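Local coordinates for putative glycosyltransferase (Mannosyltransferase) involved in glycosylating the PBCV-1 major capsid protein (Paramecium bursaria Chlorella virus 1, PDB 2P6W), which probably transfers sugars from nucleotide donors to the viral major capsid protein, this chain being the manganese-binding N-terminal domain of a longer polypeptide, at residues I8-G13 and H36-Y41; V83-K88 and A191-M196. All coordinates share one frame; numbering follows the deposited sequence.

Contact 1: residues I8-G13 and H36-Y41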
loop_
_atom_site.group_PDB
_atom_site.type_symbol
_atom_site.label_atom_id
_atom_site.label_comp_id
_atom_site.label_asym_id
_atom_site.label_seq_id
_atom_site.Cartn_x
_atom_site.Cartn_y
_atom_site.Cartn_z
ATOM N N ILE A 8 -13.536 -3.033 -4.430
ATOM C CA ILE A 8 -12.208 -2.651 -3.936
ATOM C C ILE A 8 -12.263 -1.286 -3.266
ATOM O O ILE A 8 -12.881 -0.364 -3.803
ATOM C CB ILE A 8 -11.207 -2.621 -5.095
ATOM C CG1 ILE A 8 -10.994 -4.037 -5.627
ATOM C CG2 ILE A 8 -9.851 -1.972 -4.675
ATOM C CD1 ILE A 8 -10.368 -4.085 -7.026
ATOM N N THR A 9 -11.615 -1.162 -2.101
ATOM C CA THR A 9 -11.441 0.121 -1.429
ATOM C C THR A 9 -9.954 0.400 -1.366
ATOM O O THR A 9 -9.205 -0.384 -0.776
ATOM C CB THR A 9 -11.991 0.078 0.011
ATOM O OG1 THR A 9 -13.416 -0.068 -0.039
ATOM C CG2 THR A 9 -11.633 1.347 0.807
ATOM N N ILE A 10 -9.522 1.485 -1.995
ATOM C CA ILE A 10 -8.134 1.898 -1.873
ATOM C C ILE A 10 -8.057 2.810 -0.673
ATOM O O ILE A 10 -8.920 3.675 -0.495
ATOM C CB ILE A 10 -7.625 2.608 -3.146
ATOM C CG1 ILE A 10 -7.858 1.690 -4.353
ATOM C CG2 ILE A 10 -6.134 3.022 -2.984
ATOM C CD1 ILE A 10 -7.283 2.172 -5.658
ATOM N N LEU A 11 -7.029 2.607 0.141
ATOM C CA LEU A 11 -6.829 3.454 1.318
ATOM C C LEU A 11 -5.399 3.944 1.398
ATOM O O LEU A 11 -4.456 3.279 0.961
ATOM C CB LEU A 11 -7.232 2.750 2.623
ATOM C CG LEU A 11 -6.486 1.458 2.955
ATOM C CD1 LEU A 11 -6.241 1.342 4.447
ATOM C CD2 LEU A 11 -7.266 0.256 2.472
ATOM N N SER A 12 -5.257 5.129 1.989
ATOM C CA SER A 12 -3.951 5.721 2.219
ATOM C C SER A 12 -4.125 6.771 3.285
ATOM O O SER A 12 -5.187 6.840 3.938
ATOM C CB SER A 12 -3.413 6.352 0.929
ATOM O OG SER A 12 -2.042 6.738 1.054
ATOM N N GLY A 13 -3.108 7.606 3.455
ATOM C CA GLY A 13 -3.216 8.709 4.409
ATOM C C GLY A 13 -1.920 9.456 4.464
ATOM O O GLY A 13 -0.885 8.936 4.038
ATOM N N HIS A 36 -13.052 4.055 -11.848
ATOM C CA HIS A 36 -13.379 2.637 -11.851
ATOM C C HIS A 36 -14.423 2.242 -10.827
ATOM O O HIS A 36 -14.786 1.070 -10.741
ATOM C CB HIS A 36 -12.101 1.816 -11.664
ATOM C CG HIS A 36 -11.085 2.114 -12.703
ATOM N ND1 HIS A 36 -11.174 1.613 -13.986
ATOM C CD2 HIS A 36 -10.023 2.952 -12.693
ATOM C CE1 HIS A 36 -10.176 2.095 -14.707
ATOM N NE2 HIS A 36 -9.465 2.912 -13.946
ATOM N N GLY A 37 -14.881 3.206 -10.035
ATOM C CA GLY A 37 -15.943 2.944 -9.070
ATOM C C GLY A 37 -15.418 2.318 -7.792
ATOM O O GLY A 37 -16.190 1.728 -7.031
ATOM N N TYR A 38 -14.117 2.448 -7.538
ATOM C CA TYR A 38 -13.569 1.933 -6.281
ATOM C C TYR A 38 -13.850 2.914 -5.166
ATOM O O TYR A 38 -13.956 4.113 -5.403
ATOM C CB TYR A 38 -12.051 1.725 -6.362
ATOM C CG TYR A 38 -11.562 0.898 -7.519
ATOM C CD1 TYR A 38 -12.175 -0.311 -7.857
ATOM C CD2 TYR A 38 -10.426 1.283 -8.239
ATOM C CE1 TYR A 38 -11.698 -1.100 -8.922
ATOM C CE2 TYR A 38 -9.950 0.505 -9.310
ATOM C CZ TYR A 38 -10.592 -0.687 -9.647
ATOM O OH TYR A 38 -10.130 -1.461 -10.692
ATOM N N ASN A 39 -13.932 2.419 -3.928
ATOM C CA ASN A 39 -14.060 3.324 -2.783
ATOM C C ASN A 39 -12.676 3.863 -2.477
ATOM O O ASN A 39 -11.683 3.211 -2.789
ATOM C CB ASN A 39 -14.579 2.597 -1.538
ATOM C CG ASN A 39 -15.869 1.837 -1.787
ATOM O OD1 ASN A 39 -15.968 0.623 -1.504
ATOM N ND2 ASN A 39 -16.858 2.525 -2.336
ATOM N N PHE A 40 -12.617 5.049 -1.883
ATOM C CA PHE A 40 -11.360 5.670 -1.511
ATOM C C PHE A 40 -11.477 6.171 -0.072
ATOM O O PHE A 40 -12.394 6.939 0.236
ATOM C CB PHE A 40 -11.049 6.827 -2.465
ATOM C CG PHE A 40 -9.788 7.550 -2.142
ATOM C CD1 PHE A 40 -8.576 6.873 -2.072
ATOM C CD2 PHE A 40 -9.809 8.922 -1.901
ATOM C CE1 PHE A 40 -7.384 7.556 -1.761
ATOM C CE2 PHE A 40 -8.627 9.616 -1.596
ATOM C CZ PHE A 40 -7.419 8.932 -1.541
ATOM N N TYR A 41 -10.585 5.685 0.798
ATOM C CA TYR A 41 -10.500 6.141 2.185
ATOM C C TYR A 41 -9.151 6.789 2.403
ATOM O O TYR A 41 -8.119 6.185 2.102
ATOM C CB TYR A 41 -10.676 5.005 3.228
ATOM C CG TYR A 41 -10.650 5.594 4.610
ATOM C CD1 TYR A 41 -11.803 6.124 5.179
ATOM C CD2 TYR A 41 -9.450 5.725 5.307
ATOM C CE1 TYR A 41 -11.773 6.737 6.420
ATOM C CE2 TYR A 41 -9.406 6.324 6.556
ATOM C CZ TYR A 41 -10.576 6.848 7.101
ATOM O OH TYR A 41 -10.571 7.477 8.329
HETATM O O HOH W 1 -15.411 -1.392 -6.168
#
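Ile8 and Tyr38 meet where two parallel strands begin to pair, their side chains lying side by side and pointing the same way. On Tyr38, CB rests 3.4 Å from Ile8 O. CG stands beside the backbone N (chi1 -53°), and the ring beyond it lies beside Ile8. Its CD1 touches Ile8 CB at 3.7 Å, and CE1 meets Ile8 CD1. CD2, the other ortho carbon, comes within 4.2 Å of Ile10 CD1. His36 CB covers one face toward its rim and Ile8 CG2 the opposite one, while the hydroxyl at the tip hydrogen-bonds to Ile94 N. The backbones then join in a regular parallel ladder. Ile10 is held by both its backbone polar atoms, N donating to Asn39 O (2.9 Å) and O accepting from Tyr41 N (nearly straight at 167°). Asn39 N to Ile8 O and Ser12 N to Tyr41 O extend the ladder at either end. Beside it, Thr9 OG1 makes a weak contact with Asn39 OD1 at 3.0 Å, the hydroxyl also being bonded to Thr73 OG1. This is the first beta-alpha-beta unit of the GT-A fold, whose strand 8-13 ends at Gly13, a residue seen to bind UDP. Helix 20-36 packs on Ile10 and Phe40, helix 59-69 on Leu11 and Tyr41, and strand 75-79 continues the sheet beyond 8-13.

Contact 2: residues V83-K88 and A191-M196. With MN (manganese (II) ion), chain B.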
loop_
_atom_site.group_PDB
_atom_site.type_symbol
_atom_site.label_atom_id
_atom_site.label_comp_id
_atom_site.label_asym_id
_atom_site.label_seq_id
_atom_site.Cartn_x
_atom_site.Cartn_y
_atom_site.Cartn_z
ATOM N N VAL A 83 3.127 6.637 -3.202
ATOM C CA VAL A 83 2.760 5.848 -4.383
ATOM C C VAL A 83 1.728 6.642 -5.193
ATOM O O VAL A 83 0.844 7.273 -4.619
ATOM C CB VAL A 83 2.163 4.465 -3.977
ATOM C CG1 VAL A 83 1.587 3.766 -5.189
ATOM C CG2 VAL A 83 3.230 3.580 -3.321
ATOM N N TYR A 84 1.832 6.635 -6.520
ATOM C CA TYR A 84 0.779 7.289 -7.299
ATOM C C TYR A 84 0.324 6.424 -8.462
ATOM O O TYR A 84 0.918 5.394 -8.754
ATOM C CB TYR A 84 1.224 8.661 -7.793
ATOM C CG TYR A 84 2.384 8.627 -8.761
ATOM C CD1 TYR A 84 2.175 8.619 -10.139
ATOM C CD2 TYR A 84 3.698 8.644 -8.293
ATOM C CE1 TYR A 84 3.241 8.597 -11.021
ATOM C CE2 TYR A 84 4.784 8.628 -9.169
ATOM C CZ TYR A 84 4.547 8.601 -10.542
ATOM O OH TYR A 84 5.612 8.595 -11.413
ATOM N N VAL A 85 -0.760 6.850 -9.095
ATOM C CA VAL A 85 -1.277 6.154 -10.249
ATOM C C VAL A 85 -0.625 6.759 -11.487
ATOM O O VAL A 85 -0.709 7.970 -11.718
ATOM C CB VAL A 85 -2.812 6.278 -10.314
ATOM C CG1 VAL A 85 -3.329 5.707 -11.612
ATOM C CG2 VAL A 85 -3.469 5.548 -9.117
ATOM N N ASN A 86 0.035 5.917 -12.274
ATOM C CA ASN A 86 0.625 6.333 -13.552
ATOM C C ASN A 86 -0.456 6.893 -14.499
ATOM O O ASN A 86 -1.344 6.146 -14.916
ATOM C CB ASN A 86 1.296 5.119 -14.198
ATOM C CG ASN A 86 1.871 5.412 -15.580
ATOM O OD1 ASN A 86 1.962 6.565 -16.006
ATOM N ND2 ASN A 86 2.251 4.356 -16.290
ATOM N N PRO A 87 -0.383 8.197 -14.839
ATOM C CA PRO A 87 -1.431 8.779 -15.703
ATOM C C PRO A 87 -1.665 8.002 -17.002
ATOM O O PRO A 87 -2.814 7.923 -17.468
ATOM C CB PRO A 87 -0.910 10.191 -15.994
ATOM C CG PRO A 87 -0.036 10.515 -14.834
ATOM C CD PRO A 87 0.611 9.206 -14.430
ATOM N N LYS A 88 -0.606 7.424 -17.568
ATOM C CA LYS A 88 -0.718 6.694 -18.841
ATOM C C LYS A 88 -1.667 5.498 -18.712
ATOM O O LYS A 88 -2.294 5.077 -19.702
ATOM C CB LYS A 88 0.661 6.227 -19.349
ATOM C CG LYS A 88 0.590 5.379 -20.632
ATOM C CD LYS A 88 1.874 4.596 -20.885
ATOM C CE LYS A 88 1.712 3.587 -22.026
ATOM N NZ LYS A 88 0.648 2.567 -21.760
ATOM N N ALA A 191 3.681 0.993 -15.762
ATOM C CA ALA A 191 3.154 0.584 -14.459
ATOM C C ALA A 191 1.741 1.118 -14.239
ATOM O O ALA A 191 1.310 2.039 -14.928
ATOM C CB ALA A 191 4.081 1.078 -13.343
ATOM N N LEU A 192 1.028 0.537 -13.278
ATOM C CA LEU A 192 -0.181 1.153 -12.761
ATOM C C LEU A 192 0.202 1.982 -11.533
ATOM O O LEU A 192 -0.071 3.180 -11.493
ATOM C CB LEU A 192 -1.219 0.107 -12.367
ATOM C CG LEU A 192 -2.489 0.688 -11.727
ATOM C CD1 LEU A 192 -3.205 1.671 -12.683
ATOM C CD2 LEU A 192 -3.412 -0.494 -11.309
ATOM N N PHE A 193 0.816 1.329 -10.537
ATOM C CA PHE A 193 1.243 2.015 -9.298
ATOM C C PHE A 193 2.754 2.247 -9.275
ATOM O O PHE A 193 3.539 1.303 -9.342
ATOM C CB PHE A 193 0.816 1.205 -8.060
ATOM C CG PHE A 193 -0.676 1.041 -7.943
ATOM C CD1 PHE A 193 -1.515 2.141 -8.084
ATOM C CD2 PHE A 193 -1.243 -0.212 -7.703
ATOM C CE1 PHE A 193 -2.907 2.013 -7.980
ATOM C CE2 PHE A 193 -2.611 -0.348 -7.595
ATOM C CZ PHE A 193 -3.450 0.768 -7.742
ATOM N N VAL A 194 3.139 3.520 -9.198
ATOM C CA VAL A 194 4.535 3.907 -9.227
ATOM C C VAL A 194 4.935 4.315 -7.803
ATOM O O VAL A 194 4.258 5.118 -7.166
ATOM C CB VAL A 194 4.770 5.075 -10.206
ATOM C CG1 VAL A 194 6.235 5.502 -10.182
ATOM C CG2 VAL A 194 4.346 4.682 -11.627
ATOM N N HIS A 195 6.035 3.775 -7.295
ATOM C CA HIS A 195 6.335 3.922 -5.881
ATOM C C HIS A 195 7.634 4.723 -5.681
ATOM O O HIS A 195 8.703 4.274 -6.056
ATOM C CB HIS A 195 6.408 2.532 -5.239
ATOM C CG HIS A 195 6.682 2.537 -3.767
ATOM N ND1 HIS A 195 6.847 1.371 -3.042
ATOM C CD2 HIS A 195 6.807 3.557 -2.877
ATOM C CE1 HIS A 195 7.062 1.676 -1.770
ATOM N NE2 HIS A 195 7.051 2.994 -1.644
ATOM N N MET A 196 7.511 5.939 -5.159
ATOM C CA MET A 196 8.688 6.783 -4.905
ATOM C C MET A 196 9.375 6.389 -3.596
ATOM O O MET A 196 9.479 7.185 -2.661
ATOM C CB MET A 196 8.279 8.264 -4.889
ATOM C CG MET A 196 7.617 8.764 -6.176
ATOM S SD MET A 196 7.110 10.503 -6.005
ATOM C CE MET A 196 5.857 10.359 -4.726
HETATM MN MN MN B . 6.830 4.021 0.423
#
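Val83-Val85 and Phe193-His195 pair as two antiparallel strands in a small sheet beside the manganese site, with 193-195 in the middle, between 83-85 and 179-180. Tyr84 and Val194 form the hydrogen-bonded pair: Tyr84 N donates to Val194 O at 2.9 Å and Val194 N returns a bond to Tyr84 O. Their side chains run side by side. Tyr84 CG sits between the backbone N and the carbonyl carbon (chi1 64°), and the ring beyond it receives Val194 CB over one face, 3.8 Å from the centroid, a CH-pi contact. Val194 CG1 lies 3.4 Å from Tyr84 OH, and Met196 CG comes to the ring edge. On the other side of the strands, Val83 CG2 sits over the His195 imidazole, 3.9 Å from its centroid. That ring is a metal ligand: His195 NE2 binds manganese at 2.3 Å, joined by Asp80 and Asp82 of the DxD motif characteristic of GT-A glycosyltransferases, and Asn178 OD1 takes a hydrogen bond from ND1, which should fix the ring's rotation. Farther along, Val85 CG2 meets the edge of the Phe193 ring. Asn86 closes the pairing, its N bonding to Leu192 O at 2.8 Å and its ND2 reaching Ala191 O at 2.8 Å, nearly in its own amide plane. Asn86 OD1 accepts from Lys88 N in an Asx turn.

Overall arrangement
The two contacts belong to different sheets, with centres about 15 Å apart and nearest atoms about 5 Å apart. Contact 1 is parallel and partly buried, at the outer edge of the six-stranded sheet; contact 2 is antiparallel and buried throughout, in the small three-stranded sheet. Helix 20-36 serves both, joining the strands of contact 1 and touching Tyr84, Val85, Leu192 and Met196 of contact 2. Side-chain chemistry differs accordingly: mainly aliphatic and aromatic packing flanks the first ladder, whereas the second adds a metal ligand and a side-chain amide bonded to a backbone carbonyl. Both approach the nucleotide-sugar site, 8-13 through Gly13, a UDP-binding residue in complexes of this protein, and 191-196 through His195 on manganese.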